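Local coordinates for protein CdiI toxin (Salmonella enterica subsp. enterica serovar Rubislaw str. ATCC 10717, PDB 4ZQU) that neutralises its cognate CdiA-CT toxin, serving as the immunity protein of a bacterial contact-dependent growth inhibition system, at residues Leu84-Ser87 and Arg88-Val91; Lys13-Thr16 and Asp17-Cys20; Val54-Ala57 and Leu58-Ser61. All blocks are in the same frame, centred on the assembly; numbering follows the deposited sequence.

Contact 1. Residues Leu84-Ser87 and Arg88-Val91; sequences LYDS and RRTV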
loop_
_atom_site.group_PDB
_atom_site.type_symbol
_atom_site.label_atom_id
_atom_site.label_comp_id
_atom_site.label_asym_id
_atom_site.label_seq_id
_atom_site.Cartn_x
_atom_site.Cartn_y
_atom_site.Cartn_z
ATOM N N LEU B 84 8.103 -13.329 -0.440
ATOM C CA LEU B 84 8.082 -11.890 -0.655
ATOM C C LEU B 84 6.776 -11.306 -0.129
ATOM O O LEU B 84 6.771 -10.329 0.624
ATOM C CB LEU B 84 8.252 -11.561 -2.138
ATOM C CG LEU B 84 8.145 -10.081 -2.521
ATOM C CD1 LEU B 84 9.332 -9.296 -1.990
ATOM C CD2 LEU B 84 8.005 -9.901 -4.026
ATOM N N TYR B 85 5.672 -11.938 -0.516
ATOM C CA TYR B 85 4.335 -11.451 -0.201
ATOM C C TYR B 85 3.849 -11.826 1.201
ATOM O O TYR B 85 2.849 -11.279 1.673
ATOM C CB TYR B 85 3.342 -11.970 -1.240
ATOM C CG TYR B 85 3.386 -11.223 -2.554
ATOM C CD1 TYR B 85 4.172 -11.671 -3.610
ATOM C CD2 TYR B 85 2.639 -10.067 -2.740
ATOM C CE1 TYR B 85 4.211 -10.987 -4.814
ATOM C CE2 TYR B 85 2.674 -9.377 -3.937
ATOM C CZ TYR B 85 3.459 -9.842 -4.971
ATOM O OH TYR B 85 3.489 -9.156 -6.162
ATOM N N ASP B 86 4.548 -12.750 1.861
ATOM C CA ASP B 86 4.166 -13.200 3.202
ATOM C C ASP B 86 4.164 -12.047 4.204
ATOM O O ASP B 86 5.152 -11.329 4.333
ATOM C CB ASP B 86 5.098 -14.311 3.687
ATOM C CG ASP B 86 4.777 -14.761 5.102
ATOM O OD1 ASP B 86 3.830 -15.555 5.278
ATOM O OD2 ASP B 86 5.467 -14.314 6.039
ATOM N N SER B 87 3.051 -11.887 4.916
ATOM C CA SER B 87 2.826 -10.717 5.765
ATOM C C SER B 87 3.789 -10.624 6.943
ATOM O O SER B 87 4.134 -9.527 7.383
ATOM C CB SER B 87 1.388 -10.710 6.288
ATOM O OG SER B 87 1.123 -11.856 7.079
ATOM N N ARG B 88 4.214 -11.772 7.458
ATOM C CA ARG B 88 5.151 -11.789 8.569
ATOM C C ARG B 88 6.551 -11.425 8.091
ATOM O O ARG B 88 7.204 -10.564 8.675
ATOM C CB ARG B 88 5.147 -13.154 9.255
ATOM C CG ARG B 88 4.077 -13.272 10.322
ATOM C CD ARG B 88 4.271 -14.488 11.222
ATOM N NE ARG B 88 3.085 -14.829 12.015
ATOM C CZ ARG B 88 1.858 -15.031 11.536
ATOM N NH1 ARG B 88 1.614 -14.998 10.232
ATOM N NH2 ARG B 88 0.870 -15.315 12.372
ATOM N N ARG B 89 6.999 -12.069 7.017
ATOM C CA ARG B 89 8.306 -11.775 6.438
ATOM C C ARG B 89 8.385 -10.329 5.979
ATOM O O ARG B 89 9.422 -9.678 6.114
ATOM C CB ARG B 89 8.600 -12.709 5.264
ATOM C CG ARG B 89 8.787 -14.159 5.657
ATOM C CD ARG B 89 9.459 -14.926 4.539
ATOM N NE ARG B 89 10.212 -16.076 5.031
ATOM C CZ ARG B 89 11.435 -16.398 4.619
ATOM N NH1 ARG B 89 12.049 -15.652 3.707
ATOM N NH2 ARG B 89 12.046 -17.463 5.118
ATOM N N THR B 90 7.278 -9.840 5.434
ATOM C CA THR B 90 7.179 -8.458 4.983
ATOM C C THR B 90 7.488 -7.476 6.108
ATOM O O THR B 90 8.341 -6.601 5.963
ATOM C CB THR B 90 5.780 -8.160 4.419
ATOM O OG1 THR B 90 5.562 -8.957 3.249
ATOM C CG2 THR B 90 5.649 -6.695 4.058
ATOM N N VAL B 91 6.797 -7.634 7.232
ATOM C CA VAL B 91 6.979 -6.753 8.378
ATOM C C VAL B 91 8.380 -6.888 8.969
ATOM O O VAL B 91 8.996 -5.897 9.357
ATOM C CB VAL B 91 5.923 -7.038 9.469
ATOM C CG1 VAL B 91 6.261 -6.311 10.762
ATOM C CG2 VAL B 91 4.536 -6.649 8.976
#

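Contact 2. Residues Lys13-Thr16 and Asp17-Cys20; sequences KMNT and DFIC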
loop_
_atom_site.group_PDB
_atom_site.type_symbol
_atom_site.label_atom_id
_atom_site.label_comp_id
_atom_site.label_asym_id
_atom_site.label_seq_id
_atom_site.Cartn_x
_atom_site.Cartn_y
_atom_site.Cartn_z
ATOM N N LYS B 13 13.434 7.170 0.037
ATOM C CA LYS B 13 13.215 7.807 1.331
ATOM C C LYS B 13 14.314 8.832 1.594
ATOM O O LYS B 13 15.498 8.527 1.450
ATOM C CB LYS B 13 13.183 6.764 2.447
ATOM C CG LYS B 13 12.047 5.759 2.333
ATOM C CD LYS B 13 10.710 6.391 2.679
ATOM C CE LYS B 13 9.578 5.375 2.597
ATOM N NZ LYS B 13 9.360 4.885 1.208
ATOM N N MET B 14 13.926 10.046 1.977
ATOM C CA MET B 14 14.900 11.114 2.189
ATOM C C MET B 14 14.618 11.965 3.421
ATOM O O MET B 14 13.563 12.587 3.532
ATOM C CB MET B 14 14.965 12.035 0.966
ATOM C CG MET B 14 15.948 13.190 1.133
ATOM S SD MET B 14 15.842 14.458 -0.145
ATOM C CE MET B 14 14.175 15.065 0.101
ATOM N N ASN B 15 15.575 11.994 4.343
ATOM C CA ASN B 15 15.570 12.996 5.396
ATOM C C ASN B 15 16.765 13.938 5.254
ATOM O O ASN B 15 17.349 14.047 4.175
ATOM C CB ASN B 15 15.533 12.337 6.783
ATOM C CG ASN B 15 16.716 11.421 7.045
ATOM O OD1 ASN B 15 17.825 11.647 6.562
ATOM N ND2 ASN B 15 16.480 10.377 7.832
ATOM N N THR B 16 17.120 14.619 6.336
ATOM C CA THR B 16 18.208 15.587 6.294
ATOM C C THR B 16 19.546 14.903 6.025
ATOM O O THR B 16 20.406 15.441 5.325
ATOM C CB THR B 16 18.297 16.386 7.613
ATOM O OG1 THR B 16 17.062 17.076 7.840
ATOM C CG2 THR B 16 19.431 17.401 7.560
ATOM N N ASP B 17 19.699 13.697 6.559
ATOM C CA ASP B 17 20.999 13.039 6.605
ATOM C C ASP B 17 21.326 12.186 5.381
ATOM O O ASP B 17 22.500 11.952 5.093
ATOM C CB ASP B 17 21.086 12.175 7.862
ATOM C CG ASP B 17 20.691 12.932 9.115
ATOM O OD1 ASP B 17 21.461 13.818 9.544
ATOM O OD2 ASP B 17 19.608 12.649 9.667
ATOM N N PHE B 18 20.308 11.716 4.664
ATOM C CA PHE B 18 20.560 10.833 3.527
ATOM C C PHE B 18 19.434 10.754 2.503
ATOM O O PHE B 18 18.320 11.226 2.731
ATOM C CB PHE B 18 20.874 9.416 4.029
ATOM C CG PHE B 18 19.712 8.728 4.707
ATOM C CD1 PHE B 18 18.786 7.998 3.974
ATOM C CD2 PHE B 18 19.554 8.805 6.084
ATOM C CE1 PHE B 18 17.726 7.366 4.600
ATOM C CE2 PHE B 18 18.495 8.173 6.713
ATOM C CZ PHE B 18 17.580 7.455 5.969
ATOM N N ILE B 19 19.757 10.143 1.367
ATOM C CA ILE B 19 18.778 9.743 0.366
ATOM C C ILE B 19 18.882 8.235 0.157
ATOM O O ILE B 19 19.971 7.713 -0.093
ATOM C CB ILE B 19 18.993 10.464 -0.971
ATOM C CG1 ILE B 19 18.838 11.973 -0.796
ATOM C CG2 ILE B 19 18.021 9.944 -2.019
ATOM C CD1 ILE B 19 18.974 12.743 -2.087
ATOM N N CYS B 20 17.756 7.536 0.262
ATOM C CA CYS B 20 17.763 6.078 0.227
ATOM C C CYS B 20 16.898 5.515 -0.894
ATOM O O CYS B 20 15.683 5.700 -0.900
ATOM C CB CYS B 20 17.290 5.519 1.570
ATOM S SG CYS B 20 17.396 3.723 1.713
#

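Contact 3. Residues Val54-Ala57 and Leu58-Ser61; sequences VKDA and LSHS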
loop_
_atom_site.group_PDB
_atom_site.type_symbol
_atom_site.label_atom_id
_atom_site.label_comp_id
_atom_site.label_asym_id
_atom_site.label_seq_id
_atom_site.Cartn_x
_atom_site.Cartn_y
_atom_site.Cartn_z
ATOM N N VAL B 54 18.802 5.018 -9.237
ATOM C CA VAL B 54 17.413 4.673 -9.481
ATOM C C VAL B 54 17.308 3.597 -10.560
ATOM O O VAL B 54 16.536 2.651 -10.425
ATOM C CB VAL B 54 16.587 5.911 -9.891
ATOM C CG1 VAL B 54 15.169 5.513 -10.260
ATOM C CG2 VAL B 54 16.574 6.933 -8.765
ATOM N N LYS B 55 18.101 3.728 -11.618
ATOM C CA LYS B 55 18.035 2.780 -12.725
ATOM C C LYS B 55 18.566 1.402 -12.334
ATOM O O LYS B 55 18.004 0.377 -12.725
ATOM C CB LYS B 55 18.799 3.315 -13.938
ATOM C CG LYS B 55 17.967 3.302 -15.211
ATOM C CD LYS B 55 18.762 3.735 -16.433
ATOM C CE LYS B 55 18.010 3.396 -17.719
ATOM N NZ LYS B 55 16.581 3.034 -17.468
ATOM N N ASP B 56 19.647 1.382 -11.560
ATOM C CA ASP B 56 20.238 0.130 -11.100
ATOM C C ASP B 56 19.283 -0.613 -10.167
ATOM O O ASP B 56 19.171 -1.837 -10.223
ATOM C CB ASP B 56 21.569 0.396 -10.400
ATOM C CG ASP B 56 22.225 -0.871 -9.895
ATOM O OD1 ASP B 56 22.768 -1.635 -10.721
ATOM O OD2 ASP B 56 22.206 -1.098 -8.668
ATOM N N ALA B 57 18.596 0.140 -9.315
ATOM C CA ALA B 57 17.594 -0.424 -8.420
ATOM C C ALA B 57 16.419 -0.992 -9.207
ATOM O O ALA B 57 15.892 -2.051 -8.874
ATOM C CB ALA B 57 17.114 0.628 -7.436
ATOM N N LEU B 58 16.016 -0.276 -10.253
ATOM C CA LEU B 58 14.918 -0.707 -11.113
ATOM C C LEU B 58 15.257 -1.991 -11.854
ATOM O O LEU B 58 14.387 -2.828 -12.095
ATOM C CB LEU B 58 14.559 0.389 -12.122
ATOM C CG LEU B 58 13.729 1.567 -11.619
ATOM C CD1 LEU B 58 13.581 2.615 -12.701
ATOM C CD2 LEU B 58 12.371 1.083 -11.173
ATOM N N SER B 59 16.526 -2.139 -12.218
ATOM C CA SER B 59 16.968 -3.300 -12.973
ATOM C C SER B 59 16.869 -4.579 -12.143
ATOM O O SER B 59 16.818 -5.679 -12.692
ATOM C CB SER B 59 18.403 -3.100 -13.466
ATOM O OG SER B 59 19.282 -2.840 -12.387
ATOM N N HIS B 60 16.839 -4.425 -10.823
ATOM C CA HIS B 60 16.740 -5.571 -9.925
ATOM C C HIS B 60 15.306 -5.851 -9.505
ATOM O O HIS B 60 15.050 -6.750 -8.706
ATOM C CB HIS B 60 17.605 -5.351 -8.685
ATOM C CG HIS B 60 19.072 -5.432 -8.958
ATOM N ND1 HIS B 60 19.769 -4.424 -9.588
ATOM C CD2 HIS B 60 19.972 -6.414 -8.708
ATOM C CE1 HIS B 60 21.036 -4.775 -9.704
ATOM N NE2 HIS B 60 21.187 -5.975 -9.179
ATOM N N SER B 61 14.371 -5.080 -10.049
ATOM C CA SER B 61 12.965 -5.249 -9.716
ATOM C C SER B 61 12.396 -6.501 -10.364
ATOM O O SER B 61 12.755 -6.850 -11.489
ATOM C CB SER B 61 12.161 -4.021 -10.143
ATOM O OG SER B 61 10.802 -4.151 -9.770
#

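Contact 1. Residues Leu84-Ser87 and Arg88-Val91
Arg-88 and Arg-89 both turn their backbone N-H groups to one carboxylate oxygen, Asp-86 OD2, which identifies Asp-86 as the N-cap of helix 87-105. The first of the two bonds is weak: Arg-88 N lies 3.2 Å from Asp-86 OD2, and its N-H is bent well off the line. The extended Arg-88 side chain leads outward, with its CB 3.4 Å from Asp-86 OD2. Arg-89 N makes the stronger capping bond, 2.9 Å to Asp-86 OD2 at a nearly straight 170°, meeting the anti side of the carboxylate close to its plane. The carboxylate can fold over the first turn because Asp-86 CG is trans to its backbone N (chi1 177°). Arg-89 CG packs against the same oxygen, 3.3 Å from Asp-86 OD2, before its guanidinium turns elsewhere. A negative group at this helix end would be stabilised by the amide dipoles, as expected for an aspartate N-cap.

Thr-90 grips the main chain of the cap residue twice. Its N donates to Asp-86 O at 2.8 Å, almost in line with the carbonyl bond, while its OG1 donates to Asp-86 O at 2.6 Å from well above the carbonyl plane. With OG1 beside its own backbone N (chi1 -64°), the hydroxyl reaches back along the helix. Val-91 N continues the i to i+4 bonding, 3.3 Å from Ser-87 O, and Val-91 CG2 touches the same oxygen.

The junction links the short helix 82-85 to helix 87-105. Thr-90 OG1 also pairs with the side-chain amide of Gln-31 on strand 30-41, against which Leu-84 and Tyr-85 pack, and the toxin chain touches the turn through its Arg-16, Pro-19, Arg-29 and Val-76.

Contact 2. Residues Lys13-Thr16 and Asp17-Cys20
The tip of the beta hairpin formed by strands 8-14 and 19-26 is closed by Asn-15, whose side-chain oxygen accepts from two backbone amides of the turn. Asp-17 N donates to Asn-15 OD1 at 2.8 Å, which makes an Asx turn. Phe-18 N adds a second bond, 3.1 Å to Asn-15 OD1 and nearly in line with the amide carbonyl. Asn-15 CG sits between its own backbone N and carbonyl carbon (chi1 59°), bringing the amide over the turn. The direct backbone bond at this level, from Asn-15 N to Phe-18 O, is weak by comparison.

The other end of the amide meets the Phe-18 ring. Asn-15 ND2 lies 3.2 Å from Phe-18 CE2, and the amide and ring planes are steeply inclined at 77°. Phe-18 is also stacked on Tyr-105, so its ring fills the junction between the hairpin tip and helix 87-105.

Farther down, Lys-13 and Cys-20 form an antiparallel hydrogen-bonded pair, with Lys-13 N to Cys-20 O at 2.8 Å and Cys-20 N to Lys-13 O at 2.7 Å. The neighbouring non-hydrogen-bonded pair, Met-14 and Ile-19, carries its side chains on the opposite face. They run side by side, Met-14 CG 3.7 Å from Ile-19 CG1, and pack against Leu-172 and Arg-169 of helix 161-172. Lys-13 NZ leaves the pair to bond Ser-119 OG. Helical backbone angles at Thr-16 and Asp-17 make this an antiparallel hairpin closed by a two-residue loop with type I-like angles, in which Asn-15 OD1 takes the amide that the Asn-15 carbonyl would usually accept, an Asx turn overlapping it.

Contact 3. Residues Val54-Ala57 and Leu58-Ser61
A chi1 of -71° places the His-60 ring carbon CG beside its backbone N, and a chi2 of 75° then turns ND1 toward Asp-56 O. The two residues meet in the C-terminal turn of helix 47-59, where carbonyls run short of backbone amide donors and a side chain can cap them. His-60 ND1 donates to Asp-56 O at 2.7 Å, close to straight at 161°, and the oxygen lies near the ring plane at the imidazole edge. The near in-plane bond would favour this rotation of the ring. Asp-56 OD1 stands 3.7 Å from His-60 CE1, with the carboxylate steeply inclined to the ring; the stronger polar partner of that carboxylate is His-39, through Asp-56 OD2.

Ser-59 also approaches the Asp-56 carbonyl. Its N makes a weak bond there, and its OG is modelled so close to Asp-56 O that the detail of the hydroxyl bond is doubtful. The stronger bond of Ser-59 N, the regular helical one, goes to Lys-55 O, at 3.0 Å. One residue on, His-60 N bonds Ala-57 O at 3.2 Å from well above the carbonyl plane, so the last turn tightens toward an i to i+3 pattern; Thr-23 OG1 of strand 19-26 shares that carbonyl.

The buried side of the turn faces the sheet and helix 161-172: Ala-57 on Val-21, Leu-58 on Ala-8 and Ala-10, and Val-54 on Ile-164 and Leu-168. Leu-58 N bonds Val-54 O at 3.0 Å, and alongside it the two side chains point the same way, Val-54 CG1 lying 4.1 Å from Leu-58 CD1.

In the fold
Along the chain contact 2 comes first, then contact 3, then contact 1, without overlap. None touches another. The centres of contacts 1 and 2 lie about 25 Å apart, those of contacts 1 and 3 about 21 Å, and those of contacts 2 and 3 about 18 Å. The antiparallel sheet links them. Contact 2 is a hairpin end of that sheet; contact 3, the end of helix 47-59, packs on strands 8-14 and 19-26 of the same hairpin; contact 1 starts helix 87-105, whose later residues reach the hairpin tip, and packs on strand 30-41. Of the three, contact 1 alone is touched by the toxin chain, so the other two belong to the immunity protein's own framework.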